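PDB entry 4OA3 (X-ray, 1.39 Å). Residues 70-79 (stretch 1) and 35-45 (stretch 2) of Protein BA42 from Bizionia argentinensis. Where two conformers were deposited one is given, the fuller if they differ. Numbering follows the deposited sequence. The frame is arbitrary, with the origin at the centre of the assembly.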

# COMPACT_ATOMS: atom_id res chain seq x y z
N VAL A 70 -7.77 -2.26 2.11
CA VAL A 70 -8.40 -2.44 3.41
C VAL A 70 -9.91 -2.52 3.32
O VAL A 70 -10.54 -1.67 2.72
CB VAL A 70 -7.99 -1.34 4.39
CG1 VAL A 70 -8.50 -1.64 5.80
CG2 VAL A 70 -6.48 -1.12 4.39
N ALA A 71 -10.47 -3.55 3.98
CA ALA A 71 -11.90 -3.73 4.18
C ALA A 71 -12.13 -3.25 5.61
O ALA A 71 -11.80 -3.97 6.55
CB ALA A 71 -12.29 -5.20 4.01
N VAL A 72 -12.66 -2.04 5.77
CA VAL A 72 -12.73 -1.36 7.07
C VAL A 72 -13.70 -1.97 8.09
O VAL A 72 -13.36 -2.01 9.27
CB VAL A 72 -12.91 0.16 6.92
CG1 VAL A 72 -12.86 0.86 8.29
CG2 VAL A 72 -11.84 0.75 5.99
N GLU A 73 -14.85 -2.51 7.65
CA GLU A 73 -15.79 -3.14 8.62
C GLU A 73 -15.18 -4.37 9.32
O GLU A 73 -15.44 -4.56 10.50
CB GLU A 73 -17.09 -3.53 7.94
N ASP A 74 -14.36 -5.15 8.59
CA ASP A 74 -13.70 -6.37 9.08
C ASP A 74 -12.28 -6.08 9.65
O ASP A 74 -11.75 -6.91 10.38
CB ASP A 74 -13.57 -7.40 7.93
CG ASP A 74 -14.79 -7.57 7.05
OD1 ASP A 74 -15.93 -7.55 7.58
OD2 ASP A 74 -14.62 -7.75 5.82
N LYS A 75 -11.67 -4.92 9.28
CA LYS A 75 -10.29 -4.52 9.65
C LYS A 75 -9.26 -5.55 9.11
O LYS A 75 -8.21 -5.78 9.72
CB LYS A 75 -10.12 -4.27 11.16
N THR A 76 -9.60 -6.15 7.93
CA THR A 76 -8.80 -7.10 7.19
C THR A 76 -8.20 -6.31 6.05
O THR A 76 -8.75 -5.27 5.65
CB THR A 76 -9.62 -8.29 6.68
OG1 THR A 76 -10.68 -7.85 5.83
CG2 THR A 76 -10.18 -9.13 7.82
N PHE A 77 -7.09 -6.83 5.52
CA PHE A 77 -6.37 -6.15 4.45
C PHE A 77 -5.55 -7.10 3.65
O PHE A 77 -5.27 -8.23 4.07
CB PHE A 77 -5.49 -5.02 5.05
CG PHE A 77 -4.42 -5.49 5.98
CD1 PHE A 77 -4.66 -5.60 7.35
CD2 PHE A 77 -3.15 -5.77 5.52
CE1 PHE A 77 -3.66 -6.02 8.21
CE2 PHE A 77 -2.15 -6.21 6.39
CZ PHE A 77 -2.42 -6.30 7.73
N VAL A 78 -5.13 -6.64 2.49
CA VAL A 78 -4.30 -7.35 1.57
C VAL A 78 -3.24 -6.40 1.06
O VAL A 78 -3.55 -5.26 0.76
CB VAL A 78 -5.15 -7.86 0.34
CG1 VAL A 78 -4.27 -8.39 -0.82
CG2 VAL A 78 -6.11 -8.93 0.78
N ILE A 79 -2.02 -6.89 0.93
CA ILE A 79 -0.95 -6.18 0.30
C ILE A 79 -0.79 -6.88 -1.03
O ILE A 79 -0.52 -8.10 -1.06
CB ILE A 79 0.33 -6.21 1.13
CG1 ILE A 79 0.12 -5.52 2.49
CG2 ILE A 79 1.46 -5.55 0.35
CD1 ILE A 79 1.11 -6.04 3.57
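Stretch 2 (35-45) HLEKTSEIDVF

Stretch 2 enters as a strand, H35 to E37, running parallel to the strand residues V70 and A71 of stretch 1. Beyond E37 it leaves the extended conformation: K38 adopts phi/psi of -70/-51°, T39 and S40 are again extended but lie in loop, and the chain continues through E41, I42 and D43 into a helix that begins at V44 and runs on past F45. Stretch 1 turns as well, since V72 to D74 have helical phi/psi without the regular bonds, before T76 starts a second strand. Stretch 2 therefore meets stretch 1 twice, first along the V70 strand and its turn, then at V78, with E41, I42 and D43 out of contact between the two sites. Together the contacts bury 522 Å², both sides summed.

Backbone hydrogen bonds fix the register. V70 pairs with L36 (CA to CA 5.0 Å) and A71 with E37 (CA to CA 5.2 Å). In the parallel arrangement V70 bonds to the two neighbours of L36: V70 N donates to H35 O at 2.9 Å, and E37 N donates to V70 O at 3.0 Å. The ladder continues with V72 N to E37 O at 2.8 Å, nearly straight at 168°. One step further, E73 N donates to K38 O at 3.0 Å, so the pairing persists where both chains have left regular strand geometry. V72 N also lies 3.4 Å from K38 O, but the angle is poor and the amide is already used by E37.

Two CA-H...O contacts supplement these bonds. L36 CA lies 3.6 Å from V70 O, and A71 CA lies 3.3 Å from E37 O, so each of these carbonyl oxygens receives a CA-H contact as well as an N-H bond from the opposing chain.

Apolar packing falls into two patches. V70 and L36 project to the same face of the sheet, where V70 CB and L36 CD2 are 3.7 Å apart; the L36 side chain, with chi1 m and chi2 t, brings its end closer to stretch 1. V72 CG2 adds a looser approach to L36 CB at 4.3 Å. The second patch lies at the start of the helix, where V78 CG2 and V44 CG2 are 3.4 Å apart, short for two methyl groups, in the given one of two V44 conformers; the CA-to-CB bonds of both residues point toward the opposite stretch. F45 takes part less closely, its N 4.3 Å from V78 CG2. On the other face of the sheet, with A71 and E37, A71 CB also approaches S40 CB at 3.9 Å.

Polar side chains contribute no hydrogen bond across the stretches. H35 NE2 instead donates to E37 OE1 at 2.7 Å within stretch 2, joining two residues that flank L36 in the strand. D43 occupies the N-cap position, its side chain capping a backbone N just past the stretch. The side chains of E73 and K38 are not modelled beyond CB, so any contacts of their outer atoms cannot be described; E73 CB lies 3.3 Å from K38 O.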

# COMPACT_ATOMS: atom_id res chain seq x y z
N HIS A 35 -6.28 1.71 -0.68
CA HIS A 35 -7.68 1.72 -1.08
C HIS A 35 -8.48 1.27 0.12
O HIS A 35 -8.17 0.23 0.72
CB HIS A 35 -7.99 0.80 -2.24
CG HIS A 35 -9.47 0.67 -2.55
ND1 HIS A 35 -10.11 1.55 -3.41
CD2 HIS A 35 -10.35 -0.28 -2.15
CE1 HIS A 35 -11.35 1.07 -3.53
NE2 HIS A 35 -11.54 0.01 -2.79
N LEU A 36 -9.51 2.03 0.47
CA LEU A 36 -10.40 1.70 1.56
C LEU A 36 -11.80 1.43 1.03
O LEU A 36 -12.31 2.18 0.20
CB LEU A 36 -10.48 2.86 2.55
CG LEU A 36 -9.12 3.39 3.12
CD1 LEU A 36 -9.34 4.54 4.10
CD2 LEU A 36 -8.33 2.31 3.81
N GLU A 37 -12.44 0.39 1.58
CA GLU A 37 -13.86 0.15 1.31
C GLU A 37 -14.45 -0.56 2.51
O GLU A 37 -13.73 -1.08 3.36
CB GLU A 37 -14.12 -0.54 -0.02
CG GLU A 37 -13.61 -1.96 -0.15
CD GLU A 37 -13.69 -2.49 -1.57
OE1 GLU A 37 -13.67 -1.68 -2.53
OE2 GLU A 37 -13.67 -3.73 -1.73
N LYS A 38 -15.79 -0.56 2.61
CA LYS A 38 -16.40 -1.12 3.82
C LYS A 38 -16.27 -2.64 3.91
O LYS A 38 -15.80 -3.16 4.91
CB LYS A 38 -17.88 -0.71 3.89
N THR A 39 -16.65 -3.34 2.82
CA THR A 39 -16.69 -4.80 2.79
C THR A 39 -15.95 -5.37 1.61
O THR A 39 -15.91 -4.75 0.55
CB THR A 39 -18.17 -5.28 2.76
OG1 THR A 39 -18.82 -4.77 1.59
CG2 THR A 39 -18.96 -4.83 3.98
N SER A 40 -15.35 -6.54 1.79
CA SER A 40 -14.64 -7.19 0.69
C SER A 40 -15.45 -8.34 0.12
O SER A 40 -16.64 -8.44 0.36
CB SER A 40 -13.28 -7.69 1.14
OG SER A 40 -12.52 -8.00 -0.01
N GLU A 41 -14.82 -9.09 -0.74
CA GLU A 41 -15.38 -10.29 -1.36
C GLU A 41 -14.80 -11.49 -0.63
O GLU A 41 -13.83 -11.35 0.12
CB GLU A 41 -14.98 -10.30 -2.82
CG GLU A 41 -15.60 -9.11 -3.55
CD GLU A 41 -15.21 -8.95 -5.01
OE1 GLU A 41 -14.37 -9.72 -5.52
OE2 GLU A 41 -15.78 -8.04 -5.66
N ILE A 42 -15.34 -12.68 -0.83
CA ILE A 42 -14.84 -13.84 -0.09
C ILE A 42 -13.38 -14.08 -0.44
O ILE A 42 -12.59 -14.38 0.49
CB ILE A 42 -15.74 -15.07 -0.36
CG1 ILE A 42 -17.16 -14.85 0.18
CG2 ILE A 42 -15.11 -16.37 0.20
CD1 ILE A 42 -17.32 -14.73 1.62
N ASP A 43 -13.00 -13.98 -1.71
CA ASP A 43 -11.59 -14.08 -2.09
C ASP A 43 -11.05 -12.63 -2.10
O ASP A 43 -11.17 -11.92 -3.10
CB ASP A 43 -11.43 -14.77 -3.42
CG ASP A 43 -9.97 -15.08 -3.71
OD1 ASP A 43 -9.09 -14.39 -3.14
OD2 ASP A 43 -9.71 -16.05 -4.44
N VAL A 44 -10.48 -12.20 -0.97
CA VAL A 44 -9.97 -10.83 -0.83
C VAL A 44 -8.84 -10.52 -1.80
O VAL A 44 -8.75 -9.39 -2.26
CB VAL A 44 -9.59 -10.47 0.63
CG1 VAL A 44 -10.80 -10.56 1.55
CG2 VAL A 44 -8.44 -11.36 1.14
N PHE A 45 -7.98 -11.51 -2.13
CA PHE A 45 -6.89 -11.31 -3.08
C PHE A 45 -7.44 -10.93 -4.45
O PHE A 45 -6.96 -9.95 -5.03
CB PHE A 45 -6.05 -12.59 -3.18
CG PHE A 45 -4.83 -12.49 -4.06
CD1 PHE A 45 -4.88 -12.86 -5.39
CD2 PHE A 45 -3.64 -11.99 -3.55
CE1 PHE A 45 -3.74 -12.81 -6.19
CE2 PHE A 45 -2.50 -11.95 -4.35
CZ PHE A 45 -2.56 -12.35 -5.66